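Local coordinates for protein peptide synthetase, module 7 (Actinoplanes teichomyceticus, PDB 4TX3) that forms a condensation-type domain of a nonribosomal peptide synthetase in glycopeptide antibiotic assembly, probably serving as a platform that recruits cytochrome P450 tailoring enzymes, at residues B[27-31]-B[114-118]; B[56-62]-B[161-165]; B[267-271]-B[314-320]. All coordinates share one frame; numbering follows the deposited sequence.

Interaction 1. Residues B[27-31]-B[114-118]; sequences WLLAR and LFDLT. With SO4 (sulfate ion), chain F.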
ATOM      1  N   TRP B  27      24.239  -8.352  16.434  1.00 34.04           N
ATOM      2  CA  TRP B  27      24.703  -9.540  17.139  1.00 33.21           C
ATOM      3  C   TRP B  27      25.824  -9.197  18.117  1.00 35.41           C
ATOM      4  O   TRP B  27      25.782  -9.586  19.283  1.00 34.46           O
ATOM      5  CB  TRP B  27      25.169 -10.591  16.136  1.00 31.60           C
ATOM      6  CG  TRP B  27      25.397 -11.984  16.682  1.00 30.24           C
ATOM      7  CD1 TRP B  27      24.494 -12.994  16.735  1.00 32.44           C
ATOM      8  CD2 TRP B  27      26.619 -12.514  17.202  1.00 32.14           C
ATOM      9  NE1 TRP B  27      25.065 -14.121  17.267  1.00 32.61           N
ATOM     10  CE2 TRP B  27      26.371 -13.854  17.565  1.00 32.51           C
ATOM     11  CE3 TRP B  27      27.900 -11.987  17.402  1.00 31.33           C
ATOM     12  CZ2 TRP B  27      27.350 -14.675  18.112  1.00 37.09           C
ATOM     13  CZ3 TRP B  27      28.878 -12.800  17.945  1.00 32.69           C
ATOM     14  CH2 TRP B  27      28.599 -14.130  18.297  1.00 39.28           C
ATOM     15  N   LEU B  28      26.819  -8.460  17.640  1.00 31.97           N
ATOM     16  CA  LEU B  28      27.945  -8.075  18.477  1.00 34.35           C
ATOM     17  C   LEU B  28      27.546  -7.220  19.679  1.00 37.81           C
ATOM     18  O   LEU B  28      28.098  -7.377  20.764  1.00 42.62           O
ATOM     19  CB  LEU B  28      28.980  -7.332  17.642  1.00 33.57           C
ATOM     20  CG  LEU B  28      29.702  -8.303  16.726  1.00 29.49           C
ATOM     21  CD1 LEU B  28      30.330  -7.575  15.582  1.00 30.22           C
ATOM     22  CD2 LEU B  28      30.733  -9.066  17.519  1.00 30.69           C
ATOM     23  N   LEU B  29      26.588  -6.324  19.499  1.00 41.08           N
ATOM     24  CA  LEU B  29      26.217  -5.413  20.579  1.00 43.57           C
ATOM     25  C   LEU B  29      25.085  -5.982  21.412  1.00 46.98           C
ATOM     26  O   LEU B  29      24.360  -5.247  22.081  1.00 51.56           O
ATOM     27  CB  LEU B  29      25.814  -4.043  20.022  1.00 40.79           C
ATOM     28  CG  LEU B  29      26.882  -3.329  19.187  1.00 43.18           C
ATOM     29  CD1 LEU B  29      26.484  -1.885  18.936  1.00 45.73           C
ATOM     30  CD2 LEU B  29      28.271  -3.424  19.825  1.00 41.74           C
ATOM     31  N   ALA B  30      24.928  -7.297  21.367  1.00 49.02           N
ATOM     32  CA  ALA B  30      23.853  -7.941  22.114  1.00 50.13           C
ATOM     33  C   ALA B  30      24.224  -8.123  23.594  1.00 59.46           C
ATOM     34  O   ALA B  30      25.273  -8.696  23.934  1.00 54.95           O
ATOM     35  CB  ALA B  30      23.497  -9.274  21.486  1.00 45.61           C
ATOM     36  N   ARG B  31      23.352  -7.603  24.457  1.00 56.59           N
ATOM     37  CA  ARG B  31      23.438  -7.773  25.906  1.00 53.94           C
ATOM     38  C   ARG B  31      24.813  -7.459  26.489  1.00 56.94           C
ATOM     39  O   ARG B  31      25.501  -8.363  26.955  1.00 61.91           O
ATOM     40  CB  ARG B  31      23.013  -9.200  26.271  1.00 53.24           C
ATOM     41  CG  ARG B  31      21.589  -9.515  25.804  1.00 51.36           C
ATOM     42  CD  ARG B  31      21.268 -10.993  25.862  1.00 52.83           C
ATOM     43  NE  ARG B  31      21.139 -11.479  27.234  1.00 60.41           N
ATOM     44  CZ  ARG B  31      20.509 -12.599  27.580  1.00 55.14           C
ATOM     45  NH1 ARG B  31      19.940 -13.366  26.656  1.00 52.08           N
ATOM     46  NH2 ARG B  31      20.438 -12.949  28.857  1.00 60.75           N
ATOM     47  N   LEU B 114      15.103 -10.415  27.398  1.00 34.53           N
ATOM     48  CA  LEU B 114      16.254 -10.439  26.501  1.00 34.65           C
ATOM     49  C   LEU B 114      16.303 -11.725  25.673  1.00 37.99           C
ATOM     50  O   LEU B 114      15.873 -12.779  26.136  1.00 36.90           O
ATOM     51  CB  LEU B 114      17.551 -10.261  27.299  1.00 36.26           C
ATOM     52  CG  LEU B 114      17.645  -8.920  28.038  1.00 38.10           C
ATOM     53  CD1 LEU B 114      18.993  -8.739  28.698  1.00 46.27           C
ATOM     54  CD2 LEU B 114      17.335  -7.748  27.102  1.00 36.04           C
ATOM     55  N   PHE B 115      16.792 -11.621  24.437  1.00 39.65           N
ATOM     56  CA  PHE B 115      17.035 -12.791  23.580  1.00 38.45           C
ATOM     57  C   PHE B 115      18.479 -13.260  23.702  1.00 35.68           C
ATOM     58  O   PHE B 115      19.389 -12.435  23.811  1.00 43.35           O
ATOM     59  CB  PHE B 115      16.740 -12.475  22.098  1.00 30.59           C
ATOM     60  CG  PHE B 115      15.290 -12.159  21.809  1.00 36.27           C
ATOM     61  CD1 PHE B 115      14.808 -10.850  21.928  1.00 33.16           C
ATOM     62  CD2 PHE B 115      14.409 -13.160  21.408  1.00 30.26           C
ATOM     63  CE1 PHE B 115      13.483 -10.550  21.655  1.00 31.28           C
ATOM     64  CE2 PHE B 115      13.068 -12.866  21.134  1.00 30.49           C
ATOM     65  CZ  PHE B 115      12.608 -11.567  21.256  1.00 32.91           C
ATOM     66  N   ASP B 116      18.701 -14.572  23.675  1.00 35.91           N
ATOM     67  CA  ASP B 116      20.042 -15.095  23.348  1.00 35.53           C
ATOM     68  C   ASP B 116      20.015 -15.600  21.906  1.00 34.50           C
ATOM     69  O   ASP B 116      19.634 -16.746  21.636  1.00 33.92           O
ATOM     70  CB  ASP B 116      20.472 -16.197  24.323  1.00 33.64           C
ATOM     71  CG  ASP B 116      21.736 -16.939  23.876  1.00 39.66           C
ATOM     72  OD1 ASP B 116      22.460 -16.483  22.957  1.00 40.88           O
ATOM     73  OD2 ASP B 116      22.012 -18.004  24.456  1.00 42.67           O
ATOM     74  N   LEU B 117      20.418 -14.727  20.990  1.00 32.29           N
ATOM     75  CA  LEU B 117      20.340 -14.996  19.552  1.00 36.00           C
ATOM     76  C   LEU B 117      21.166 -16.202  19.073  1.00 34.44           C
ATOM     77  O   LEU B 117      21.034 -16.623  17.921  1.00 33.56           O
ATOM     78  CB  LEU B 117      20.763 -13.741  18.781  1.00 32.31           C
ATOM     79  CG  LEU B 117      19.873 -12.566  19.197  1.00 32.43           C
ATOM     80  CD1 LEU B 117      20.462 -11.211  18.820  1.00 27.77           C
ATOM     81  CD2 LEU B 117      18.500 -12.761  18.573  1.00 29.54           C
ATOM     82  N   THR B 118      22.004 -16.769  19.939  1.00 31.28           N
ATOM     83  CA  THR B 118      22.726 -17.984  19.551  1.00 34.90           C
ATOM     84  C   THR B 118      21.849 -19.237  19.682  1.00 34.38           C
ATOM     85  O   THR B 118      22.110 -20.235  19.027  1.00 37.24           O
ATOM     86  CB  THR B 118      24.028 -18.179  20.372  1.00 32.73           C
ATOM     87  OG1 THR B 118      23.729 -18.199  21.772  1.00 36.65           O
ATOM     88  CG2 THR B 118      24.965 -17.040  20.119  1.00 30.76           C
TER
HETATM   89  S   SO4 F 501      20.318  -6.809  22.650  1.00 54.33           S
HETATM   90  O1  SO4 F 501      20.676  -7.892  21.734  1.00 55.01           O
HETATM   91  O2  SO4 F 501      19.692  -7.379  23.840  1.00 44.37           O
HETATM   92  O3  SO4 F 501      21.533  -6.089  23.058  1.00 58.66           O
HETATM   93  O4  SO4 F 501      19.400  -5.889  21.967  1.00 46.58           O
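Arg31 meets Phe115 through a hydrogen bond from NH1 to the backbone O, 3.0 Å long with an N-H...O angle of 160°. The acceptor sits at the guanidinium edge, near its plane, yet NH1 arrives from above the carbonyl plane, 67° out of it, and so on no lone pair. One face of the same guanidinium rests on Leu114, whose CB lies over its centre. The CD1 branch of Leu114 reaches the flank of the arginine, 3.8 Å from NE of Arg31. A bend in the arginine chain at chi3 (71°) turns the flat group onto this surface, while NH2 forms a salt bridge with Glu34.

At the other end of the contact the Trp27 indole crosses Thr118 at about a right angle, CZ2 standing 3.9 Å from the methyl CG2 of Thr118. CD1 of Trp27 approaches CB of Leu117 at 4.3 Å, and NE1 is bound by the carbonyl of Phe74.

In the next shell, OD1 of Asp116 accepts the backbone N of Thr118 at 3.1 Å, an Asx turn that shapes the loop beside the indole. The other carboxylate oxygen, OD2, pairs with Arg119. The backbone N of Arg31 donates to O3 of a sulfate at 2.7 Å; His142, Arg39 and Arg233 also bind this ion. His142 opens an HRxxxDD sequence corresponding to the HHxxxDG motif of condensation domains, so the sulfate, probably from the crystallisation liquor, probably marks the counterpart of their catalytic centre.

The contact thus joins the C-terminal end of helix 21-28 to the loop linking helix 103-112 with strand 123-129, with Phe115 packed edge-to-face on His40 of strand 40-49.

Interaction 2. Residues B[56-62]-B[161-165]; sequences LEAALRD and AYGAR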
ATOM      1  N   LEU B  56      -5.005 -19.264  15.686  1.00 35.74           N
ATOM      2  CA  LEU B  56      -4.029 -18.210  15.851  1.00 35.50           C
ATOM      3  C   LEU B  56      -2.636 -18.831  16.031  1.00 36.33           C
ATOM      4  O   LEU B  56      -1.667 -18.408  15.409  1.00 34.36           O
ATOM      5  CB  LEU B  56      -4.413 -17.329  17.037  1.00 33.91           C
ATOM      6  CG  LEU B  56      -3.550 -16.102  17.316  1.00 35.50           C
ATOM      7  CD1 LEU B  56      -3.392 -15.292  16.044  1.00 31.00           C
ATOM      8  CD2 LEU B  56      -4.154 -15.262  18.446  1.00 28.97           C
ATOM      9  N   GLU B  57      -2.558 -19.869  16.848  1.00 34.75           N
ATOM     10  CA  GLU B  57      -1.299 -20.535  17.121  1.00 39.27           C
ATOM     11  C   GLU B  57      -0.698 -21.146  15.844  1.00 42.00           C
ATOM     12  O   GLU B  57       0.518 -21.086  15.619  1.00 38.38           O
ATOM     13  CB  GLU B  57      -1.498 -21.615  18.195  1.00 39.19           C
ATOM     14  CG  GLU B  57      -0.217 -22.313  18.623  1.00 44.29           C
ATOM     15  CD  GLU B  57      -0.468 -23.493  19.556  1.00 51.89           C
ATOM     16  OE1 GLU B  57      -0.862 -24.573  19.059  1.00 51.94           O
ATOM     17  OE2 GLU B  57      -0.265 -23.341  20.787  1.00 54.03           O
ATOM     18  N   ALA B  58      -1.548 -21.733  15.011  1.00 40.67           N
ATOM     19  CA  ALA B  58      -1.074 -22.335  13.769  1.00 38.53           C
ATOM     20  C   ALA B  58      -0.639 -21.240  12.801  1.00 38.86           C
ATOM     21  O   ALA B  58       0.286 -21.421  12.015  1.00 39.06           O
ATOM     22  CB  ALA B  58      -2.159 -23.209  13.140  1.00 36.56           C
ATOM     23  N   ALA B  59      -1.316 -20.098  12.886  1.00 35.90           N
ATOM     24  CA  ALA B  59      -1.082 -18.994  11.983  1.00 37.61           C
ATOM     25  C   ALA B  59       0.285 -18.363  12.249  1.00 39.61           C
ATOM     26  O   ALA B  59       1.062 -18.150  11.314  1.00 36.64           O
ATOM     27  CB  ALA B  59      -2.183 -17.973  12.110  1.00 34.64           C
ATOM     28  N   LEU B  60       0.570 -18.079  13.519  1.00 38.94           N
ATOM     29  CA  LEU B  60       1.873 -17.559  13.945  1.00 37.70           C
ATOM     30  C   LEU B  60       3.004 -18.449  13.430  1.00 38.13           C
ATOM     31  O   LEU B  60       3.985 -17.976  12.861  1.00 36.54           O
ATOM     32  CB  LEU B  60       1.923 -17.459  15.468  1.00 34.39           C
ATOM     33  CG  LEU B  60       1.047 -16.338  16.031  1.00 36.83           C
ATOM     34  CD1 LEU B  60       0.759 -16.530  17.536  1.00 39.07           C
ATOM     35  CD2 LEU B  60       1.721 -15.001  15.770  1.00 36.20           C
ATOM     36  N   ARG B  61       2.831 -19.749  13.620  1.00 38.56           N
ATOM     37  CA  ARG B  61       3.710 -20.763  13.056  1.00 36.37           C
ATOM     38  C   ARG B  61       3.843 -20.647  11.522  1.00 39.48           C
ATOM     39  O   ARG B  61       4.941 -20.816  10.975  1.00 38.13           O
ATOM     40  CB  ARG B  61       3.183 -22.143  13.450  1.00 38.56           C
ATOM     41  CG  ARG B  61       4.197 -23.236  13.508  1.00 44.18           C
ATOM     42  CD  ARG B  61       3.532 -24.540  13.953  1.00 53.76           C
ATOM     43  NE  ARG B  61       3.102 -24.499  15.352  1.00 49.41           N
ATOM     44  CZ  ARG B  61       1.886 -24.834  15.780  1.00 55.51           C
ATOM     45  NH1 ARG B  61       0.948 -25.226  14.917  1.00 57.73           N
ATOM     46  NH2 ARG B  61       1.603 -24.766  17.075  1.00 50.51           N
ATOM     47  N   ASP B  62       2.732 -20.357  10.833  1.00 41.67           N
ATOM     48  CA  ASP B  62       2.729 -20.229   9.370  1.00 35.73           C
ATOM     49  C   ASP B  62       3.456 -18.988   8.886  1.00 36.96           C
ATOM     50  O   ASP B  62       4.017 -18.980   7.791  1.00 35.24           O
ATOM     51  CB  ASP B  62       1.306 -20.202   8.819  1.00 35.51           C
ATOM     52  CG  ASP B  62       0.601 -21.540   8.945  1.00 45.47           C
ATOM     53  OD1 ASP B  62       1.284 -22.587   9.055  1.00 47.10           O
ATOM     54  OD2 ASP B  62      -0.650 -21.539   8.953  1.00 50.25           O
ATOM     55  N   ALA B 161      -2.956 -16.075   7.203  1.00 37.52           N
ATOM     56  CA  ALA B 161      -2.851 -17.429   7.725  1.00 34.94           C
ATOM     57  C   ALA B 161      -3.953 -17.736   8.755  1.00 41.35           C
ATOM     58  O   ALA B 161      -4.458 -18.863   8.796  1.00 37.06           O
ATOM     59  CB  ALA B 161      -1.488 -17.655   8.323  1.00 35.42           C
ATOM     60  N   TYR B 162      -4.341 -16.746   9.567  1.00 40.17           N
ATOM     61  CA  TYR B 162      -5.432 -16.958  10.529  1.00 35.80           C
ATOM     62  C   TYR B 162      -6.750 -17.242   9.809  1.00 40.25           C
ATOM     63  O   TYR B 162      -7.504 -18.121  10.219  1.00 39.03           O
ATOM     64  CB  TYR B 162      -5.600 -15.758  11.462  1.00 34.71           C
ATOM     65  CG  TYR B 162      -6.722 -15.920  12.484  1.00 39.54           C
ATOM     66  CD1 TYR B 162      -6.605 -16.816  13.539  1.00 38.29           C
ATOM     67  CD2 TYR B 162      -7.896 -15.167  12.393  1.00 42.86           C
ATOM     68  CE1 TYR B 162      -7.622 -16.969  14.472  1.00 41.30           C
ATOM     69  CE2 TYR B 162      -8.918 -15.304  13.331  1.00 41.05           C
ATOM     70  CZ  TYR B 162      -8.775 -16.207  14.373  1.00 43.48           C
ATOM     71  OH  TYR B 162      -9.780 -16.358  15.317  1.00 40.40           O
ATOM     72  N   GLY B 163      -7.011 -16.495   8.739  1.00 39.12           N
ATOM     73  CA  GLY B 163      -8.166 -16.722   7.899  1.00 34.43           C
ATOM     74  C   GLY B 163      -8.305 -18.178   7.505  1.00 39.44           C
ATOM     75  O   GLY B 163      -9.339 -18.800   7.764  1.00 46.51           O
ATOM     76  N   ALA B 164      -7.256 -18.729   6.900  1.00 39.69           N
ATOM     77  CA  ALA B 164      -7.262 -20.118   6.428  1.00 41.70           C
ATOM     78  C   ALA B 164      -7.357 -21.136   7.561  1.00 43.56           C
ATOM     79  O   ALA B 164      -8.199 -22.039   7.519  1.00 44.10           O
ATOM     80  CB  ALA B 164      -6.013 -20.398   5.587  1.00 42.87           C
ATOM     81  N   ARG B 165      -6.477 -21.005   8.555  1.00 41.38           N
ATOM     82  CA  ARG B 165      -6.436 -21.934   9.684  1.00 39.83           C
ATOM     83  C   ARG B 165      -7.753 -21.924  10.465  1.00 45.88           C
ATOM     84  O   ARG B 165      -8.225 -22.967  10.927  1.00 41.41           O
ATOM     85  CB  ARG B 165      -5.272 -21.600  10.614  1.00 34.96           C
ATOM     86  CG  ARG B 165      -3.915 -21.918  10.045  1.00 38.88           C
ATOM     87  CD  ARG B 165      -3.741 -23.417   9.803  1.00 38.07           C
ATOM     88  NE  ARG B 165      -2.367 -23.717   9.434  1.00 44.74           N
ATOM     89  CZ  ARG B 165      -1.922 -24.905   9.032  1.00 47.52           C
ATOM     90  NH1 ARG B 165      -2.743 -25.946   8.938  1.00 37.19           N
ATOM     91  NH2 ARG B 165      -0.641 -25.045   8.718  1.00 43.42           N
TER
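Arg165 lies along Ala58 before it reaches Asp62. Its CB is 4.3 Å from CB of Ala58, CG lies near both that methyl and OD2 of Asp62, and CD comes to 3.7 Å from the same Ala58 methyl after a bend at chi2 (-64°). Beyond this apolar stem, NE gives a hydrogen bond to OD2 of Asp62 at 2.8 Å and NH2 one to OD1 of Asp62 at 3.1 Å. The grip is side-on and bidentate: each carboxylate oxygen uses its syn lone pair, and the two flat groups are nearly coplanar, 23° apart, which fixes the rotation of both. A leucine in place of Arg165 would probably still touch Ala58 but would leave the Asp62 carboxylate without its cationic mate.

This salt bridge borders the crossing of helices 53-66 and 148-166, whose short segments approach to 8.2 Å at an angle of 133°. Small residues permit that closeness. Both helices belong to the chloramphenicol-acetyltransferase-like fold of condensation domains, and Leu60 carries the first onto Trp123 and Cys125 of strand 123-129.

At the crossing itself CB of Ala59 touches the backbone N of Tyr162 at 3.6 Å and CB of Ala161 at 3.9 Å. The Tyr162 ring turns its edge to the start of the other segment, CD1 lying 3.6 Å from N of Leu56, while its hydroxyl is hydrogen-bonded to the backbone N of Asp52.

Interaction 3. Residues B[267-271]-B[314-320]; sequences AALAM and LSADPTF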
ATOM      1  N   ALA B 267      17.647  21.081   7.784  1.00 32.19           N
ATOM      2  CA  ALA B 267      18.367  22.354   7.821  1.00 29.46           C
ATOM      3  C   ALA B 267      18.126  23.055   9.151  1.00 33.50           C
ATOM      4  O   ALA B 267      19.065  23.385   9.878  1.00 32.33           O
ATOM      5  CB  ALA B 267      17.939  23.237   6.673  1.00 30.75           C
ATOM      6  N   ALA B 268      16.849  23.260   9.463  1.00 33.90           N
ATOM      7  CA  ALA B 268      16.443  23.966  10.666  1.00 32.87           C
ATOM      8  C   ALA B 268      17.044  23.355  11.941  1.00 31.60           C
ATOM      9  O   ALA B 268      17.577  24.073  12.792  1.00 30.25           O
ATOM     10  CB  ALA B 268      14.918  23.990  10.752  1.00 31.91           C
ATOM     11  N   LEU B 269      16.963  22.031  12.062  1.00 30.64           N
ATOM     12  CA  LEU B 269      17.546  21.321  13.202  1.00 30.87           C
ATOM     13  C   LEU B 269      19.065  21.533  13.293  1.00 33.27           C
ATOM     14  O   LEU B 269      19.614  21.697  14.395  1.00 30.30           O
ATOM     15  CB  LEU B 269      17.236  19.824  13.119  1.00 25.15           C
ATOM     16  CG  LEU B 269      17.886  18.934  14.186  1.00 29.87           C
ATOM     17  CD1 LEU B 269      17.403  19.265  15.580  1.00 27.50           C
ATOM     18  CD2 LEU B 269      17.655  17.463  13.876  1.00 32.23           C
ATOM     19  N   ALA B 270      19.739  21.531  12.141  1.00 29.82           N
ATOM     20  CA  ALA B 270      21.180  21.749  12.119  1.00 31.33           C
ATOM     21  C   ALA B 270      21.494  23.163  12.627  1.00 33.44           C
ATOM     22  O   ALA B 270      22.469  23.367  13.356  1.00 32.88           O
ATOM     23  CB  ALA B 270      21.758  21.526  10.703  1.00 28.11           C
ATOM     24  N   MET B 271      20.671  24.139  12.250  1.00 30.79           N
ATOM     25  CA  MET B 271      20.864  25.502  12.738  1.00 30.84           C
ATOM     26  C   MET B 271      20.632  25.552  14.241  1.00 33.21           C
ATOM     27  O   MET B 271      21.303  26.299  14.963  1.00 34.45           O
ATOM     28  CB  MET B 271      19.925  26.486  12.042  1.00 34.01           C
ATOM     29  CG  MET B 271      20.299  26.776  10.614  1.00 38.57           C
ATOM     30  SD  MET B 271      18.960  27.652   9.783  1.00 33.63           S
ATOM     31  CE  MET B 271      19.515  29.363   9.876  1.00 30.79           C
ATOM     32  N   LEU B 314      28.082  24.346   8.626  1.00 33.37           N
ATOM     33  CA  LEU B 314      27.304  25.543   8.968  1.00 35.65           C
ATOM     34  C   LEU B 314      28.147  26.781   9.262  1.00 36.42           C
ATOM     35  O   LEU B 314      27.690  27.692   9.950  1.00 36.83           O
ATOM     36  CB  LEU B 314      26.405  25.259  10.170  1.00 29.95           C
ATOM     37  CG  LEU B 314      25.414  24.135   9.875  1.00 38.79           C
ATOM     38  CD1 LEU B 314      25.758  22.904  10.707  1.00 41.60           C
ATOM     39  CD2 LEU B 314      23.992  24.585  10.114  1.00 30.90           C
ATOM     40  N   SER B 315      29.362  26.828   8.733  1.00 33.28           N
ATOM     41  CA  SER B 315      30.217  27.988   8.951  1.00 34.41           C
ATOM     42  C   SER B 315      29.737  29.202   8.156  1.00 32.93           C
ATOM     43  O   SER B 315      28.981  29.059   7.195  1.00 34.32           O
ATOM     44  CB  SER B 315      31.675  27.659   8.590  1.00 34.77           C
ATOM     45  OG  SER B 315      31.799  27.265   7.234  1.00 32.42           O
ATOM     46  N   ALA B 316      30.173  30.384   8.604  1.00 38.03           N
ATOM     47  CA  ALA B 316      29.914  31.701   7.994  1.00 32.89           C
ATOM     48  C   ALA B 316      28.485  32.218   8.175  1.00 35.57           C
ATOM     49  O   ALA B 316      27.961  32.886   7.293  1.00 36.95           O
ATOM     50  CB  ALA B 316      30.267  31.684   6.524  1.00 27.68           C
ATOM     51  N   ASP B 317      27.890  31.932   9.332  1.00 36.61           N
ATOM     52  CA  ASP B 317      26.550  32.395   9.691  1.00 39.31           C
ATOM     53  C   ASP B 317      25.545  32.367   8.531  1.00 37.21           C
ATOM     54  O   ASP B 317      25.005  33.405   8.139  1.00 38.04           O
ATOM     55  CB  ASP B 317      26.629  33.807  10.271  1.00 36.39           C
ATOM     56  CG  ASP B 317      25.528  34.076  11.276  1.00 41.75           C
ATOM     57  OD1 ASP B 317      25.244  33.179  12.106  1.00 40.44           O
ATOM     58  OD2 ASP B 317      24.947  35.182  11.237  1.00 46.00           O
ATOM     59  N   PRO B 318      25.287  31.173   7.987  1.00 35.34           N
ATOM     60  CA  PRO B 318      24.421  31.002   6.814  1.00 34.96           C
ATOM     61  C   PRO B 318      22.947  31.368   7.056  1.00 33.78           C
ATOM     62  O   PRO B 318      22.401  31.134   8.137  1.00 30.59           O
ATOM     63  CB  PRO B 318      24.536  29.501   6.508  1.00 36.33           C
ATOM     64  CG  PRO B 318      25.586  28.960   7.444  1.00 36.70           C
ATOM     65  CD  PRO B 318      25.664  29.883   8.586  1.00 35.42           C
ATOM     66  N   THR B 319      22.312  31.946   6.046  1.00 34.12           N
ATOM     67  CA  THR B 319      20.857  32.029   6.034  1.00 36.41           C
ATOM     68  C   THR B 319      20.280  30.618   6.041  1.00 40.37           C
ATOM     69  O   THR B 319      20.958  29.656   5.631  1.00 38.10           O
ATOM     70  CB  THR B 319      20.328  32.745   4.802  1.00 34.48           C
ATOM     71  OG1 THR B 319      20.555  31.915   3.652  1.00 37.19           O
ATOM     72  CG2 THR B 319      21.023  34.079   4.623  1.00 36.90           C
ATOM     73  N   PHE B 320      19.037  30.495   6.501  1.00 37.69           N
ATOM     74  CA  PHE B 320      18.319  29.226   6.441  1.00 33.74           C
ATOM     75  C   PHE B 320      18.383  28.642   5.045  1.00 34.92           C
ATOM     76  O   PHE B 320      18.684  27.459   4.866  1.00 37.43           O
ATOM     77  CB  PHE B 320      16.855  29.404   6.860  1.00 33.23           C
ATOM     78  CG  PHE B 320      15.992  28.222   6.553  1.00 33.51           C
ATOM     79  CD1 PHE B 320      16.130  27.040   7.271  1.00 33.65           C
ATOM     80  CD2 PHE B 320      15.049  28.278   5.533  1.00 33.06           C
ATOM     81  CE1 PHE B 320      15.340  25.939   6.973  1.00 34.78           C
ATOM     82  CE2 PHE B 320      14.248  27.179   5.233  1.00 31.96           C
ATOM     83  CZ  PHE B 320      14.385  26.011   5.953  1.00 29.90           C
TER
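Ala268 faces Phe320 and Met271 faces Leu314, with CA atoms 7.0 and 7.5 Å apart respectively. The 267-271 segment is a helical turn, in which N of Met271 bonds to O of Ala267, and it meets a loop that leaves it after Leu314 and returns at Phe320. Thr319 is the N-cap of helix 320-334, its side chain capping a backbone N within that helix, so Phe320 enters the contact as the first helical residue.

Met271 spans the mouth of this loop. CG of Met271 lies beside the backbone N and opposite the carbonyl carbon (chi1 -73°), the chain then extends, and a bend at chi3 (99°) swings the terminal methyl toward the loop backbone, CE lying 3.6 Å from N of Phe320. The sulfur meets the phenyl ring at its edge, SD being 3.8 Å from CD1 of Phe320 and 89° off the ring normal, 5.2 Å from the centroid, a Met-aromatic contact. Further round the same ring, CE1 of Phe320 touches CB of Ala267 at 3.8 Å, and the backbone N of Ala268 also lies near the ring plane.

On the other flank CD2 of Leu314 packs against Ala270, 3.8 Å from its CB. Outside the two segments, Ala268 leans on Val442 and Leu443 of helix 429-448, and Ile454 touches both Met271 and Pro318.

No hydrogen bond links the two segments, and seven of the eight touching residues are buried. Cohesion here therefore rests on close apolar contact and on the sulfur at the phenyl edge, and depends on side-chain shape more than on charge.

In the fold
The three contacts lie apart in one condensation-type fold and share no atoms in contact. Interaction 1, its centre 18 Å from that of the chain, contributes to the sulfate site at the presumed counterpart of the catalytic centre. Interaction 2 lies 28 Å from interaction 1 between centres, with nearest atoms about 13 Å apart, and their segments alternate along the chain, so the two contacts interlock in sequence. Interaction 3, later in the sequence, is about 40 Å from interaction 1 and 53 Å from interaction 2 between centres, across the chain's centre from both. Interactions 2 and 3 thus join helices or loops within distant parts of the fold, whereas interaction 1 borders the anion site.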